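Local coordinates for protein glutamate receptor IIB (Drosophila melanogaster, PDB 4WXJ) that binds L-glutamate between the two lobes of its ligand-binding domain and, as a whole receptor, probably opens a postsynaptic ion channel in muscle, at residues T98-Q101 and A102-S105; I82-I86 and D87-Q91. All blocks are in the same frame, centred on the assembly; numbering follows the deposited sequence.

The two contacts follow each other along the chain, and both belong to the lobe of the clamshell-like ligand-binding domain that supplies the arginine gripping the glutamate alpha-carboxylate. Contact 2 comes first and closes the C-terminal end of helix 80-86. The chain then passes through strand 92-93 and reaches contact 1, where residues 98-105 start the short helix 101-104 and bind the ligand. Their centres lie 15 Å apart, yet they meet directly: Ile-82 CD1 packs at 4.1 Å on Arg-103 CG. Helix 80-86 therefore lies against the stem of the arginine without reaching the ligand, the side chain of Leu-85 staying about 11 Å from glutamate.

Contact 1 of 2, residues T98-Q101 and A102-S105; sequences TITQ and ARRS. With GLU (glutamic acid), chain C.
Thr-100 and Arg-103 face each other where the chain leaves the loop 98-100 and coils into the short helix 101-104, their CA atoms 5.3 Å apart. Thr-100 is the N-cap. Its carbonyl oxygen accepts from Arg-104 N in the first helical bond, and Thr-100 OG1 takes Arg-103 N as a capping bond of 3.2 Å. A chi1 of 69°, which sets OG1 between the backbone N and the carbonyl carbon, brings the hydroxyl over the helix start. Thr-100 OG1 also lies tightly against the stem of the arginine, 3.1 Å from Arg-103 CG. One turn on, Ser-105 OG folds back to donate to Gln-101 O at 2.8 Å, while Ser-105 N adds a weak bond to that oxygen.

From the cap, Arg-103 runs out extended to bound glutamate. Arg-103 NH1 donates to Thr-98 O at 2.7 Å, near the guanidinium plane and on a lone pair in the carbonyl plane. Arg-103 NH1 also meets ligand O at 2.6 Å in an almost straight bond (171°). Arg-103 NH2 reaches ligand OXT at 2.7 Å, so both carboxylate oxygens are held; Thr-98 N also donates to ligand O. Together with the ligand carboxylate and Gly-69 O, which takes a further bond from Arg-103 NH2, the Thr-98 carbonyl fixes the rotation of the guanidinium. Thr-98 OG1 accepts from the ligand amino N at 2.7 Å and is also bonded to Glu-200. This arginine clasp on the alpha-carboxylate is the signature of ionotropic glutamate receptors.

Arg-103 lies against Tyr-68 and against Phe-109 of strand 108-123. Ala-149 of helix 149-155 touches Thr-98 and Thr-100 from the facing lobe; Tyr-226 of strand 214-230 packs on Thr-98.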
# COMPACT_ATOMS: atom_id res chain seq x y z
N THR A 98 -2.58 -0.59 4.29
CA THR A 98 -2.35 -1.78 5.09
C THR A 98 -2.74 -1.55 6.54
O THR A 98 -2.44 -0.51 7.13
CB THR A 98 -0.89 -2.21 5.02
OG1 THR A 98 -0.50 -2.37 3.65
CG2 THR A 98 -0.66 -3.51 5.78
N ILE A 99 -3.40 -2.54 7.13
CA ILE A 99 -3.80 -2.48 8.53
C ILE A 99 -2.59 -2.73 9.43
O ILE A 99 -1.97 -3.79 9.37
CB ILE A 99 -4.91 -3.50 8.85
CG1 ILE A 99 -6.14 -3.22 7.98
CG2 ILE A 99 -5.28 -3.44 10.33
CD1 ILE A 99 -7.23 -4.26 8.08
N THR A 100 -2.26 -1.74 10.25
CA THR A 100 -1.17 -1.86 11.22
C THR A 100 -1.68 -1.53 12.61
O THR A 100 -2.71 -0.88 12.78
CB THR A 100 0.00 -0.92 10.88
OG1 THR A 100 -0.39 0.44 11.10
CG2 THR A 100 0.45 -1.10 9.43
N GLN A 101 -0.93 -1.99 13.61
CA GLN A 101 -1.31 -1.81 15.01
C GLN A 101 -1.38 -0.33 15.37
O GLN A 101 -2.31 0.11 16.05
CB GLN A 101 -0.30 -2.53 15.91
CG GLN A 101 -0.52 -2.30 17.39
CD GLN A 101 0.41 -1.25 17.95
OE1 GLN A 101 1.61 -1.49 18.10
NE2 GLN A 101 -0.12 -0.07 18.24
N ALA A 102 -0.41 0.45 14.91
CA ALA A 102 -0.36 1.88 15.20
C ALA A 102 -1.55 2.61 14.58
O ALA A 102 -2.15 3.48 15.20
CB ALA A 102 0.95 2.47 14.71
N ARG A 103 -1.88 2.25 13.34
CA ARG A 103 -2.99 2.89 12.64
C ARG A 103 -4.33 2.53 13.28
O ARG A 103 -5.19 3.39 13.46
CB ARG A 103 -2.99 2.49 11.17
CG ARG A 103 -1.86 3.09 10.37
CD ARG A 103 -1.78 2.50 8.98
NE ARG A 103 -0.74 3.14 8.17
CZ ARG A 103 -0.36 2.71 6.98
NH1 ARG A 103 -0.92 1.63 6.45
NH2 ARG A 103 0.58 3.36 6.31
N ARG A 104 -4.49 1.26 13.63
CA ARG A 104 -5.73 0.79 14.23
C ARG A 104 -5.97 1.43 15.60
O ARG A 104 -7.10 1.44 16.09
CB ARG A 104 -5.71 -0.74 14.35
CG ARG A 104 -7.00 -1.36 14.88
CD ARG A 104 -8.19 -1.03 13.99
NE ARG A 104 -9.41 -1.67 14.48
CZ ARG A 104 -10.19 -1.17 15.43
NH1 ARG A 104 -9.89 -0.02 16.02
NH2 ARG A 104 -11.27 -1.83 15.81
N SER A 105 -4.92 1.98 16.19
CA SER A 105 -5.03 2.63 17.49
C SER A 105 -5.70 4.00 17.40
O SER A 105 -6.27 4.47 18.38
CB SER A 105 -3.64 2.79 18.12
OG SER A 105 -3.04 1.53 18.35
N GLU C . 0.41 -0.50 1.92
CA GLU C . 1.54 0.07 2.71
C GLU C . 1.01 0.99 3.80
O GLU C . -0.20 1.05 4.03
CB GLU C . 2.50 0.82 1.80
CG GLU C . 3.35 -0.07 0.91
CD GLU C . 4.57 -0.66 1.62
OE1 GLU C . 5.22 -1.55 1.03
OE2 GLU C . 4.87 -0.24 2.76
OXT GLU C . 1.77 1.68 4.49

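Contact 2 of 2, residues I82-I86 and D87-Q91; sequences IRQLI and DNNAQ
Asp-87 and Arg-83 pair where helix 80-86 ends in a Schellman motif. Asp-87 N still makes a helical bond to Arg-83 O, but Asn-88 takes left-handed backbone angles (phi 56°) and turns the chain back. Asn-89 N then reaches Gln-84 O and Asn-88 N reaches Leu-85 O, the two reversed bonds of the motif, both weak here. Gln-84 O also accepts from Ala-90 N at 3.2 Å, from above its carbonyl plane, so this one oxygen ties down two successive amides of the departing loop.

The side chain of Asp-87 folds over the last turn of the helix. Asp-87 CB sits 3.6 Å from Arg-83 O; chi1 of -61° sets CG anti to its own carbonyl carbon and beside its own N, which is bonded to Arg-83 O, so Asp-87 CG lies 3.5 Å from that oxygen. OD1 rests near Ile-86 C, while Arg-83 NE makes a salt bridge to Asp-87 OD2 at 2.7 Å, on the syn side but somewhat out of the carboxylate plane, in a bent bond. The guanidinium stands nearly perpendicular to the carboxylate (89°). Arg-83 NH1 turns elsewhere, to the carbonyl of Trp-78.

On another side of the turn, Gln-84 CB packs on Ala-90 CB at 4.2 Å, and Leu-85 lays CD2 against the Ala-90 carbonyl oxygen. Ala-90 faces Thr-12 and Ala-14 of strand 10-15, to which the backbone of Gln-91 is bonded, so the turn carries the chain from helix 80-86 to strand 92-93. Beside this, Asn-89 ND2 makes a long, weak hydrogen bond of 3.4 Å to Gln-84 OE1.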
# COMPACT_ATOMS: atom_id res chain seq x y z
N ILE A 82 -4.40 8.80 7.06
CA ILE A 82 -4.74 8.57 8.46
C ILE A 82 -5.01 9.89 9.18
O ILE A 82 -5.94 9.99 9.98
CB ILE A 82 -3.63 7.81 9.20
CG1 ILE A 82 -3.35 6.46 8.51
CG2 ILE A 82 -3.99 7.59 10.66
CD1 ILE A 82 -4.53 5.50 8.50
N ARG A 83 -4.21 10.91 8.88
CA ARG A 83 -4.37 12.22 9.51
C ARG A 83 -5.73 12.85 9.17
O ARG A 83 -6.40 13.39 10.05
CB ARG A 83 -3.24 13.17 9.08
CG ARG A 83 -3.34 14.57 9.68
CD ARG A 83 -3.33 14.55 11.20
NE ARG A 83 -3.41 15.89 11.78
CZ ARG A 83 -2.37 16.69 11.96
NH1 ARG A 83 -1.15 16.31 11.61
NH2 ARG A 83 -2.54 17.89 12.50
N GLN A 84 -6.13 12.76 7.91
CA GLN A 84 -7.40 13.34 7.47
C GLN A 84 -8.59 12.69 8.17
O GLN A 84 -9.61 13.34 8.38
CB GLN A 84 -7.55 13.20 5.95
CG GLN A 84 -6.49 13.92 5.15
CD GLN A 84 -6.42 15.40 5.47
OE1 GLN A 84 -7.43 16.10 5.40
NE2 GLN A 84 -5.24 15.87 5.85
N LEU A 85 -8.44 11.42 8.52
CA LEU A 85 -9.50 10.70 9.22
C LEU A 85 -9.55 11.09 10.69
O LEU A 85 -10.62 11.25 11.27
CB LEU A 85 -9.30 9.19 9.07
CG LEU A 85 -9.67 8.63 7.70
CD1 LEU A 85 -8.98 7.30 7.46
CD2 LEU A 85 -11.18 8.46 7.60
N ILE A 86 -8.37 11.25 11.30
CA ILE A 86 -8.28 11.66 12.70
C ILE A 86 -8.89 13.05 12.89
O ILE A 86 -9.60 13.29 13.87
CB ILE A 86 -6.82 11.66 13.19
CG1 ILE A 86 -6.27 10.23 13.22
CG2 ILE A 86 -6.71 12.28 14.59
CD1 ILE A 86 -4.76 10.15 13.39
N ASP A 87 -8.62 13.94 11.95
CA ASP A 87 -9.15 15.30 12.00
C ASP A 87 -10.55 15.39 11.41
O ASP A 87 -11.10 16.49 11.25
CB ASP A 87 -8.21 16.26 11.26
CG ASP A 87 -6.82 16.30 11.87
OD1 ASP A 87 -6.65 15.84 13.02
OD2 ASP A 87 -5.89 16.82 11.20
N ASN A 88 -11.13 14.24 11.07
CA ASN A 88 -12.49 14.17 10.53
C ASN A 88 -12.71 15.02 9.28
O ASN A 88 -13.84 15.36 8.95
CB ASN A 88 -13.50 14.57 11.61
CG ASN A 88 -13.57 13.56 12.74
OD1 ASN A 88 -12.91 13.72 13.77
ND2 ASN A 88 -14.37 12.52 12.56
N ASN A 89 -11.63 15.36 8.58
CA ASN A 89 -11.74 16.04 7.29
C ASN A 89 -12.21 15.07 6.21
O ASN A 89 -12.63 15.49 5.13
CB ASN A 89 -10.40 16.65 6.89
CG ASN A 89 -10.00 17.82 7.77
OD1 ASN A 89 -10.83 18.38 8.49
ND2 ASN A 89 -8.73 18.21 7.71
N ALA A 90 -12.14 13.78 6.51
CA ALA A 90 -12.63 12.74 5.62
C ALA A 90 -13.32 11.66 6.43
O ALA A 90 -12.97 11.43 7.59
CB ALA A 90 -11.50 12.16 4.79
N GLN A 91 -14.29 10.99 5.82
CA GLN A 91 -15.06 9.95 6.49
C GLN A 91 -14.58 8.56 6.06
O GLN A 91 -14.82 7.57 6.76
CB GLN A 91 -16.55 10.11 6.20
CG GLN A 91 -17.18 11.38 6.77
CD GLN A 91 -16.71 12.64 6.07
OE1 GLN A 91 -16.73 12.72 4.84
NE2 GLN A 91 -16.28 13.63 6.84